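Local coordinates for protein putative hydrolase YdeN (Bacillus subtilis, PDB 1UXO) that probably acts as a serine hydrolase of the alpha/beta-hydrolase fold, on a substrate that remains undefined, at residues V7-G12 with P23-R28; H11-S16 with L45-E50; G93-V98 with Q152-A157. The protein carries 2 engineered substitutions. All coordinates share one frame; numbering follows the deposited sequence.

Contact 1: residues V7-G12 with P23-R28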
loop_
_atom_site.group_PDB
_atom_site.type_symbol
_atom_site.label_atom_id
_atom_site.label_comp_id
_atom_site.label_asym_id
_atom_site.label_seq_id
_atom_site.Cartn_x
_atom_site.Cartn_y
_atom_site.Cartn_z
ATOM N N VAL A 7 -6.095 4.868 9.842
ATOM C CA VAL A 7 -5.746 4.218 8.587
ATOM C C VAL A 7 -5.050 5.283 7.775
ATOM O O VAL A 7 -5.574 6.409 7.668
ATOM C CB VAL A 7 -6.991 3.795 7.834
ATOM C CG1 VAL A 7 -6.616 3.252 6.477
ATOM C CG2 VAL A 7 -7.767 2.807 8.669
ATOM N N TYR A 8 -3.889 4.973 7.235
ATOM C CA TYR A 8 -3.203 5.872 6.302
ATOM C C TYR A 8 -3.286 5.285 4.901
ATOM O O TYR A 8 -3.127 4.067 4.726
ATOM C CB TYR A 8 -1.748 6.101 6.694
ATOM C CG TYR A 8 -1.540 6.990 7.895
ATOM C CD1 TYR A 8 -1.921 8.329 7.887
ATOM C CD2 TYR A 8 -1.016 6.483 9.069
ATOM C CE1 TYR A 8 -1.676 9.151 9.016
ATOM C CE2 TYR A 8 -0.787 7.267 10.150
ATOM C CZ TYR A 8 -1.164 8.585 10.143
ATOM O OH TYR A 8 -0.930 9.357 11.261
ATOM N N ILE A 9 -3.511 6.133 3.912
ATOM C CA ILE A 9 -3.644 5.692 2.525
ATOM C C ILE A 9 -2.553 6.368 1.706
ATOM O O ILE A 9 -2.425 7.614 1.733
ATOM C CB ILE A 9 -5.033 6.022 1.996
ATOM C CG1 ILE A 9 -6.108 5.337 2.806
ATOM C CG2 ILE A 9 -5.192 5.665 0.454
ATOM C CD1 ILE A 9 -7.484 6.031 2.639
ATOM N N ILE A 10 -1.772 5.565 0.984
ATOM C CA ILE A 10 -0.584 6.067 0.263
ATOM C C ILE A 10 -0.648 5.689 -1.224
ATOM O O ILE A 10 -0.730 4.509 -1.603
ATOM C CB ILE A 10 0.737 5.510 0.895
ATOM C CG1 ILE A 10 0.804 5.761 2.384
ATOM C CG2 ILE A 10 1.968 6.114 0.158
ATOM C CD1 ILE A 10 0.261 4.704 3.275
ATOM N N HIS A 11 -0.549 6.708 -2.067
ATOM C CA HIS A 11 -0.698 6.583 -3.510
ATOM C C HIS A 11 0.605 6.206 -4.205
ATOM O O HIS A 11 1.624 6.030 -3.580
ATOM C CB HIS A 11 -1.220 7.915 -4.092
ATOM C CG HIS A 11 -0.230 9.037 -3.977
ATOM N ND1 HIS A 11 0.920 9.099 -4.733
ATOM C CD2 HIS A 11 -0.212 10.128 -3.166
ATOM C CE1 HIS A 11 1.610 10.188 -4.394
ATOM N NE2 HIS A 11 0.931 10.842 -3.461
ATOM N N GLY A 12 0.545 6.073 -5.523
ATOM C CA GLY A 12 1.683 5.669 -6.344
ATOM C C GLY A 12 2.199 6.799 -7.220
ATOM O O GLY A 12 1.970 7.998 -6.967
ATOM N N PRO A 23 -10.313 8.901 -2.065
ATOM C CA PRO A 23 -11.393 9.665 -1.437
ATOM C C PRO A 23 -12.540 8.758 -1.098
ATOM O O PRO A 23 -13.002 8.862 0.044
ATOM C CB PRO A 23 -11.794 10.716 -2.490
ATOM C CG PRO A 23 -10.617 10.782 -3.382
ATOM C CD PRO A 23 -9.907 9.465 -3.384
ATOM N N TRP A 24 -12.935 7.860 -2.005
ATOM C CA TRP A 24 -14.035 6.925 -1.659
ATOM C C TRP A 24 -13.717 6.124 -0.374
ATOM O O TRP A 24 -14.571 5.955 0.518
ATOM C CB TRP A 24 -14.336 5.992 -2.789
ATOM C CG TRP A 24 -15.496 5.036 -2.489
ATOM C CD1 TRP A 24 -16.801 5.261 -2.743
ATOM C CD2 TRP A 24 -15.417 3.751 -1.903
ATOM N NE1 TRP A 24 -17.549 4.186 -2.355
ATOM C CE2 TRP A 24 -16.718 3.258 -1.797
ATOM C CE3 TRP A 24 -14.364 2.960 -1.427
ATOM C CZ2 TRP A 24 -17.002 1.995 -1.265
ATOM C CZ3 TRP A 24 -14.657 1.688 -0.886
ATOM C CH2 TRP A 24 -15.955 1.247 -0.799
ATOM N N LEU A 25 -12.508 5.593 -0.306
ATOM C CA LEU A 25 -12.156 4.749 0.851
ATOM C C LEU A 25 -12.157 5.556 2.154
ATOM O O LEU A 25 -12.706 5.110 3.169
ATOM C CB LEU A 25 -10.820 4.091 0.618
ATOM C CG LEU A 25 -10.271 3.233 1.749
ATOM C CD1 LEU A 25 -11.217 2.114 2.070
ATOM C CD2 LEU A 25 -8.989 2.623 1.261
ATOM N N LYS A 26 -11.559 6.743 2.147
ATOM C CA LYS A 26 -11.596 7.609 3.316
ATOM C C LYS A 26 -13.017 7.872 3.816
ATOM O O LYS A 26 -13.293 7.699 5.026
ATOM C CB LYS A 26 -10.855 8.908 3.013
ATOM C CG LYS A 26 -10.951 9.988 4.084
ATOM C CD LYS A 26 -10.112 11.216 3.825
ATOM C CE LYS A 26 -10.175 12.198 5.011
ATOM N NZ LYS A 26 -9.799 13.491 4.480
ATOM N N LYS A 27 -13.907 8.278 2.911
ATOM C CA LYS A 27 -15.300 8.571 3.254
ATOM C C LYS A 27 -16.090 7.323 3.688
ATOM O O LYS A 27 -16.926 7.401 4.597
ATOM C CB LYS A 27 -16.026 9.327 2.121
ATOM C CG LYS A 27 -15.432 10.676 1.713
ATOM C CD LYS A 27 -16.017 11.091 0.309
ATOM C CE LYS A 27 -15.142 12.072 -0.551
ATOM N NZ LYS A 27 -15.351 11.971 -2.139
ATOM N N ARG A 28 -15.786 6.159 3.109
ATOM C CA ARG A 28 -16.476 4.915 3.483
ATOM C C ARG A 28 -16.096 4.524 4.935
ATOM O O ARG A 28 -16.931 4.116 5.727
ATOM C CB ARG A 28 -16.206 3.820 2.469
ATOM C CG ARG A 28 -16.824 2.486 2.841
ATOM C CD ARG A 28 -18.403 2.556 2.810
ATOM N NE ARG A 28 -18.976 1.305 3.266
ATOM C CZ ARG A 28 -19.177 0.990 4.538
ATOM N NH1 ARG A 28 -18.917 1.870 5.492
ATOM N NH2 ARG A 28 -19.719 -0.186 4.849
#
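Ile9 meets Leu25 and Lys26; neither flat group, the indole of Trp24 or the imidazole of His11, takes part in that touch. One face of the Trp24 ring carries CB of Arg28, one helical turn on, which lies 4.1 Å above the plane and is displaced toward the rim. The same indole packs on Pro177 and Tyr180 of helix 177-188, and the Arg28 guanidinium makes a cation-pi contact with Tyr180 and a salt bridge with Asp32. The His11 ring is held at two edge atoms: ND1 donates in the ring plane to a lone pair of Gly12 O (2.7 Å, N-H...O 152°), and NE2 bonds Met41 N, so the imidazole is fixed in rotation. The Trp52 ring meets it with its plane standing steeply to that of His11. The apolar contact itself rests on one methyl group. With CG1 of Ile9 beside the backbone N (chi1 -60°), CD1 is carried toward the helix and lies 4.0 Å from both Leu25 CG and Leu25 CD2. This is the strand-to-helix packing of a beta-alpha-beta unit, in which strand 6-10 is followed by helix 22-31 and then strand 35-39, within the alpha/beta-hydrolase fold. Leu25, its CG swung anti to the backbone N (chi1 177°), presents CG and CD2 to that methyl, the two side chains crossing obliquely. The same Ile9 CD1 also comes 4.4 Å from Lys26 CB, against the root of a side chain that then runs away fully extended. Around this patch, Phe22 and Ile38 also press on Ile9, while Val179 and Tyr180 of helix 177-188 cover Leu25. In the strand, Val7 and Ile9 are bonded through their backbones to Asp37, and Tyr8 to Tyr68 and Val70.

Contact 2: residues H11-S16 with L45-E50; sequences HGYRAS and LQPRLE
Tyr13 turns one edge of its ring to Leu45, with CE1 3.5 Å from Leu45 O and that oxygen near the ring plane. The residue sits in a type II beta turn, Gly12 to Ala15, in the loop after strand 6-10 of this alpha/beta-hydrolase fold; in relatives, backbone N-H groups of this loop often contribute to the oxyanion hole. The Tyr13 side chain lies about 6 Å from that of Ser73, the predicted nucleophile. At the neighbouring CD1, Pro47 CD approaches obliquely at 4.0 Å. One face of the phenol is covered from within the turn: Arg14 CG stands 3.5 Å above the plane, over the ring centre. On its way past, the Arg14 chain is also touched by Leu45, whose CD2 lies 3.6 Å from Arg14 CG and a little farther from Arg14 CD. Thus the Arg14 methylene is held between an aromatic face and a leucine methyl, and the chain is bent at chi2 and chi3, on both bonds of this methylene.

In the next shell, Arg14 takes the positive phi (59°) of the third position of a type II turn, and its backbone is bonded to Pro44, which brings Arg14 CA to 5.0 Å from Leu45 CA. Met110 also packs on Tyr13, and Leu74 on Pro47. Farther along, Arg48 is the N-cap of helix 49-57, and Glu113 OE2 takes both a salt bridge from Arg48 NE and a bond from Leu49 N. At the end of the turn, Ala15 O lies 3.1 Å above one face of the His11 ring, shifted toward its rim, with Ser16 CA over the same face.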
loop_
_atom_site.group_PDB
_atom_site.type_symbol
_atom_site.label_atom_id
_atom_site.label_comp_id
_atom_site.label_asym_id
_atom_site.label_seq_id
_atom_site.Cartn_x
_atom_site.Cartn_y
_atom_site.Cartn_z
ATOM N N HIS A 11 -0.549 6.708 -2.067
ATOM C CA HIS A 11 -0.698 6.583 -3.510
ATOM C C HIS A 11 0.605 6.206 -4.205
ATOM O O HIS A 11 1.624 6.030 -3.580
ATOM C CB HIS A 11 -1.220 7.915 -4.092
ATOM C CG HIS A 11 -0.230 9.037 -3.977
ATOM N ND1 HIS A 11 0.920 9.099 -4.733
ATOM C CD2 HIS A 11 -0.212 10.128 -3.166
ATOM C CE1 HIS A 11 1.610 10.188 -4.394
ATOM N NE2 HIS A 11 0.931 10.842 -3.461
ATOM N N GLY A 12 0.545 6.073 -5.523
ATOM C CA GLY A 12 1.683 5.669 -6.344
ATOM C C GLY A 12 2.199 6.799 -7.220
ATOM O O GLY A 12 1.970 7.998 -6.967
ATOM N N TYR A 13 2.915 6.390 -8.259
ATOM C CA TYR A 13 3.445 7.277 -9.316
ATOM C C TYR A 13 2.339 8.073 -10.034
ATOM O O TYR A 13 1.266 7.540 -10.401
ATOM C CB TYR A 13 4.212 6.400 -10.291
ATOM C CG TYR A 13 4.691 7.080 -11.537
ATOM C CD1 TYR A 13 5.490 8.203 -11.477
ATOM C CD2 TYR A 13 4.365 6.563 -12.795
ATOM C CE1 TYR A 13 5.935 8.846 -12.671
ATOM C CE2 TYR A 13 4.813 7.202 -13.983
ATOM C CZ TYR A 13 5.607 8.323 -13.888
ATOM O OH TYR A 13 6.023 8.983 -15.042
ATOM N N ARG A 14 2.584 9.363 -10.189
ATOM C CA ARG A 14 1.733 10.245 -10.931
ATOM C C ARG A 14 0.361 10.262 -10.364
ATOM O O ARG A 14 -0.616 10.121 -11.123
ATOM C CB ARG A 14 1.560 9.757 -12.377
ATOM C CG ARG A 14 2.592 10.202 -13.338
ATOM C CD ARG A 14 2.001 10.448 -14.720
ATOM N NE ARG A 14 1.020 9.418 -15.069
ATOM C CZ ARG A 14 0.626 9.151 -16.312
ATOM N NH1 ARG A 14 1.133 9.821 -17.370
ATOM N NH2 ARG A 14 -0.263 8.192 -16.498
ATOM N N ALA A 15 0.260 10.306 -9.048
ATOM C CA ALA A 15 -1.019 10.383 -8.411
ATOM C C ALA A 15 -0.904 11.306 -7.212
ATOM O O ALA A 15 0.193 11.605 -6.783
ATOM C CB ALA A 15 -1.487 9.004 -7.992
ATOM N N SER A 16 -2.059 11.697 -6.669
ATOM C CA SER A 16 -2.182 12.404 -5.398
ATOM C C SER A 16 -3.444 11.943 -4.680
ATOM O O SER A 16 -4.189 11.064 -5.157
ATOM C CB SER A 16 -2.274 13.943 -5.616
ATOM O OG SER A 16 -3.564 14.327 -6.124
ATOM N N LEU A 45 5.486 13.121 -9.965
ATOM C CA LEU A 45 5.937 12.886 -11.366
ATOM C C LEU A 45 7.393 12.427 -11.533
ATOM O O LEU A 45 7.745 11.853 -12.576
ATOM C CB LEU A 45 5.707 14.114 -12.226
ATOM C CG LEU A 45 4.283 14.646 -12.354
ATOM C CD1 LEU A 45 4.350 15.923 -13.220
ATOM C CD2 LEU A 45 3.368 13.651 -12.982
ATOM N N GLN A 46 8.233 12.691 -10.537
ATOM C CA GLN A 46 9.619 12.217 -10.497
ATOM C C GLN A 46 9.977 11.813 -9.081
ATOM O O GLN A 46 10.775 12.469 -8.360
ATOM C CB GLN A 46 10.606 13.291 -10.937
ATOM C CG GLN A 46 10.444 13.730 -12.347
ATOM C CD GLN A 46 11.389 14.870 -12.729
ATOM O OE1 GLN A 46 12.542 14.635 -13.117
ATOM N NE2 GLN A 46 10.887 16.110 -12.631
ATOM N N PRO A 47 9.373 10.732 -8.637
ATOM C CA PRO A 47 9.520 10.342 -7.240
ATOM C C PRO A 47 10.895 9.773 -6.895
ATOM O O PRO A 47 11.498 9.115 -7.720
ATOM C CB PRO A 47 8.458 9.243 -7.078
ATOM C CG PRO A 47 8.196 8.763 -8.378
ATOM C CD PRO A 47 8.522 9.804 -9.394
ATOM N N ARG A 48 11.326 10.032 -5.668
ATOM C CA ARG A 48 12.633 9.635 -5.135
ATOM C C ARG A 48 12.329 8.954 -3.817
ATOM O O ARG A 48 11.620 9.499 -3.007
ATOM C CB ARG A 48 13.531 10.865 -4.873
ATOM C CG ARG A 48 13.838 11.683 -6.142
ATOM C CD ARG A 48 14.317 10.831 -7.333
ATOM N NE ARG A 48 15.491 10.016 -7.015
ATOM C CZ ARG A 48 16.730 10.505 -6.834
ATOM N NH1 ARG A 48 16.965 11.809 -6.933
ATOM N NH2 ARG A 48 17.738 9.682 -6.548
ATOM N N LEU A 49 12.844 7.743 -3.666
ATOM C CA LEU A 49 12.606 6.931 -2.472
ATOM C C LEU A 49 12.948 7.649 -1.193
ATOM O O LEU A 49 12.167 7.593 -0.224
ATOM C CB LEU A 49 13.394 5.608 -2.545
ATOM C CG LEU A 49 13.358 4.644 -1.339
ATOM C CD1 LEU A 49 11.926 4.186 -1.088
ATOM C CD2 LEU A 49 14.257 3.438 -1.545
ATOM N N GLU A 50 14.129 8.268 -1.142
ATOM C CA GLU A 50 14.512 8.939 0.112
ATOM C C GLU A 50 13.528 10.026 0.543
ATOM O O GLU A 50 13.251 10.143 1.689
ATOM C CB GLU A 50 15.968 9.464 0.093
ATOM C CG GLU A 50 16.951 8.320 0.003
ATOM C CD GLU A 50 16.806 7.246 1.100
ATOM O OE1 GLU A 50 16.627 7.623 2.308
ATOM O OE2 GLU A 50 16.867 6.029 0.731
#

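Contact 3: residues G93-V98 with Q152-A157; sequences GGIILV and QQIDAA
Extended strand residues Ile95 and Leu97 lie across from Ile154, the first residue to leave the helical conformation at the end of helix 144-153, where Asp155, with positive phi (42°), ends the helix. This is a Schellman motif, with Ala156 N bonded to Ala151 O and a weak bond, 3.4 Å, from Asp155 N to Gln152 O; it brings a helix end against a central strand of the parallel alpha/beta-hydrolase sheet.

The contact is purely apolar and narrow. Leu97 and Ile154 reach toward each other tip to tip, with CD1 of Leu97 3.8 Å from CD1 of Ile154. The same Ile154 methyl lies 4.4 Å from Ile95 CD1, so a single atom bridges alternate residues on one face of the strand. To get there, Ile154 places CG1 between its backbone N and carbonyl carbon (chi1 68°), a crowded position that points CD1 at the sheet.

Cys76, Ile79 and Leu80 of helix 75-84 close round Leu97, and His121 and Ile124 of helix 121-127 round Ile154. Between the two touching strand residues, Ile96 instead packs on Val182, Leu183 and Tyr186 of helix 177-188. The two carbonyls just past the helix are held by one side chain: Arg131 of strand 128-136 bonds Ile154 O through NE and Asp155 O through NH2.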
loop_
_atom_site.group_PDB
_atom_site.type_symbol
_atom_site.label_atom_id
_atom_site.label_comp_id
_atom_site.label_asym_id
_atom_site.label_seq_id
_atom_site.Cartn_x
_atom_site.Cartn_y
_atom_site.Cartn_z
ATOM N N GLY A 93 -1.188 -2.670 13.053
ATOM C CA GLY A 93 -2.398 -3.420 12.845
ATOM C C GLY A 93 -2.378 -4.205 11.541
ATOM O O GLY A 93 -2.759 -5.360 11.511
ATOM N N GLY A 94 -1.908 -3.570 10.461
ATOM C CA GLY A 94 -1.835 -4.266 9.199
ATOM C C GLY A 94 -1.513 -3.397 8.033
ATOM O O GLY A 94 -1.467 -2.157 8.139
ATOM N N ILE A 95 -1.265 -4.073 6.915
ATOM C CA ILE A 95 -0.970 -3.440 5.625
ATOM C C ILE A 95 -1.748 -4.134 4.512
ATOM O O ILE A 95 -1.989 -5.373 4.526
ATOM C CB ILE A 95 0.547 -3.468 5.293
ATOM C CG1 ILE A 95 1.085 -4.889 5.151
ATOM C CG2 ILE A 95 1.381 -2.661 6.267
ATOM C CD1 ILE A 95 2.588 -4.920 4.790
ATOM N N ILE A 96 -2.217 -3.328 3.575
ATOM C CA ILE A 96 -2.830 -3.825 2.382
ATOM C C ILE A 96 -2.121 -3.180 1.205
ATOM O O ILE A 96 -2.040 -1.949 1.119
ATOM C CB ILE A 96 -4.305 -3.504 2.354
ATOM C CG1 ILE A 96 -5.043 -4.158 3.521
ATOM C CG2 ILE A 96 -4.925 -4.019 1.095
ATOM C CD1 ILE A 96 -6.546 -3.778 3.589
ATOM N N LEU A 97 -1.596 -4.011 0.335
ATOM C CA LEU A 97 -0.774 -3.559 -0.786
ATOM C C LEU A 97 -1.529 -3.791 -2.061
ATOM O O LEU A 97 -1.544 -4.907 -2.589
ATOM C CB LEU A 97 0.569 -4.267 -0.789
ATOM C CG LEU A 97 1.276 -4.289 0.568
ATOM C CD1 LEU A 97 2.574 -5.101 0.523
ATOM C CD2 LEU A 97 1.582 -2.881 1.016
ATOM N N VAL A 98 -2.158 -2.723 -2.565
ATOM C CA VAL A 98 -2.892 -2.788 -3.831
ATOM C C VAL A 98 -1.953 -2.627 -5.014
ATOM O O VAL A 98 -1.274 -1.612 -5.133
ATOM C CB VAL A 98 -4.039 -1.784 -3.882
ATOM C CG1 VAL A 98 -4.916 -2.068 -5.059
ATOM C CG2 VAL A 98 -4.858 -1.893 -2.592
ATOM N N GLN A 152 3.712 -14.077 -1.506
ATOM C CA GLN A 152 4.448 -15.231 -0.966
ATOM C C GLN A 152 5.623 -14.834 -0.093
ATOM O O GLN A 152 5.866 -15.438 0.974
ATOM C CB GLN A 152 4.963 -16.127 -2.090
ATOM C CG GLN A 152 3.896 -16.752 -2.934
ATOM C CD GLN A 152 4.375 -17.319 -4.240
ATOM O OE1 GLN A 152 5.514 -17.041 -4.698
ATOM N NE2 GLN A 152 3.488 -18.052 -4.907
ATOM N N GLN A 153 6.400 -13.873 -0.541
ATOM C CA GLN A 153 7.594 -13.434 0.191
ATOM C C GLN A 153 7.267 -12.894 1.597
ATOM O O GLN A 153 8.047 -13.070 2.552
ATOM C CB GLN A 153 8.289 -12.352 -0.616
ATOM C CG GLN A 153 8.937 -12.894 -1.857
ATOM C CD GLN A 153 9.531 -11.827 -2.714
ATOM O OE1 GLN A 153 8.919 -10.763 -2.918
ATOM N NE2 GLN A 153 10.756 -12.081 -3.218
ATOM N N ILE A 154 6.126 -12.212 1.711
ATOM C CA ILE A 154 5.709 -11.621 2.981
ATOM C C ILE A 154 4.492 -12.298 3.620
ATOM O O ILE A 154 3.880 -11.707 4.484
ATOM C CB ILE A 154 5.501 -10.061 2.908
ATOM C CG1 ILE A 154 4.294 -9.684 2.023
ATOM C CG2 ILE A 154 6.812 -9.357 2.472
ATOM C CD1 ILE A 154 3.809 -8.245 2.235
ATOM N N ASP A 155 4.212 -13.552 3.260
ATOM C CA ASP A 155 3.126 -14.311 3.845
ATOM C C ASP A 155 1.857 -13.465 4.022
ATOM O O ASP A 155 1.284 -13.354 5.112
ATOM C CB ASP A 155 3.527 -14.975 5.173
ATOM C CG ASP A 155 2.441 -15.890 5.693
ATOM O OD1 ASP A 155 1.723 -16.523 4.831
ATOM O OD2 ASP A 155 2.199 -16.050 6.944
ATOM N N ALA A 156 1.431 -12.889 2.905
ATOM C CA ALA A 156 0.214 -12.086 2.819
ATOM C C ALA A 156 -0.888 -12.837 2.062
ATOM O O ALA A 156 -0.611 -13.526 1.120
ATOM C CB ALA A 156 0.497 -10.792 2.116
ATOM N N ALA A 157 -2.137 -12.644 2.469
ATOM C CA ALA A 157 -3.320 -13.117 1.749
ATOM C C ALA A 157 -3.390 -12.385 0.425
ATOM O O ALA A 157 -3.277 -11.152 0.392
ATOM C CB ALA A 157 -4.572 -12.801 2.539
#

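How the contacts relate
Contacts 1 and 2 start from the same piece of chain and share His11 and Gly12, with centres about 16 Å apart: the first packs strand 6-10 against helix 22-31, the second joins the loop that follows this strand to the chain leading into helix 49-57. Contact 3 comes later in the chain, after both have closed. Its centre lies about 17 Å from that of contact 1 and 21 Å from that of contact 2, on the opposite side of the chain's centre from each. Contacts 1 and 3 reach the same parallel sheet, through strands 6-10 and 92-98, which have strand 67-72 between them. Contact 2 lies nearest the predicted charge relay residues Ser73 and His166.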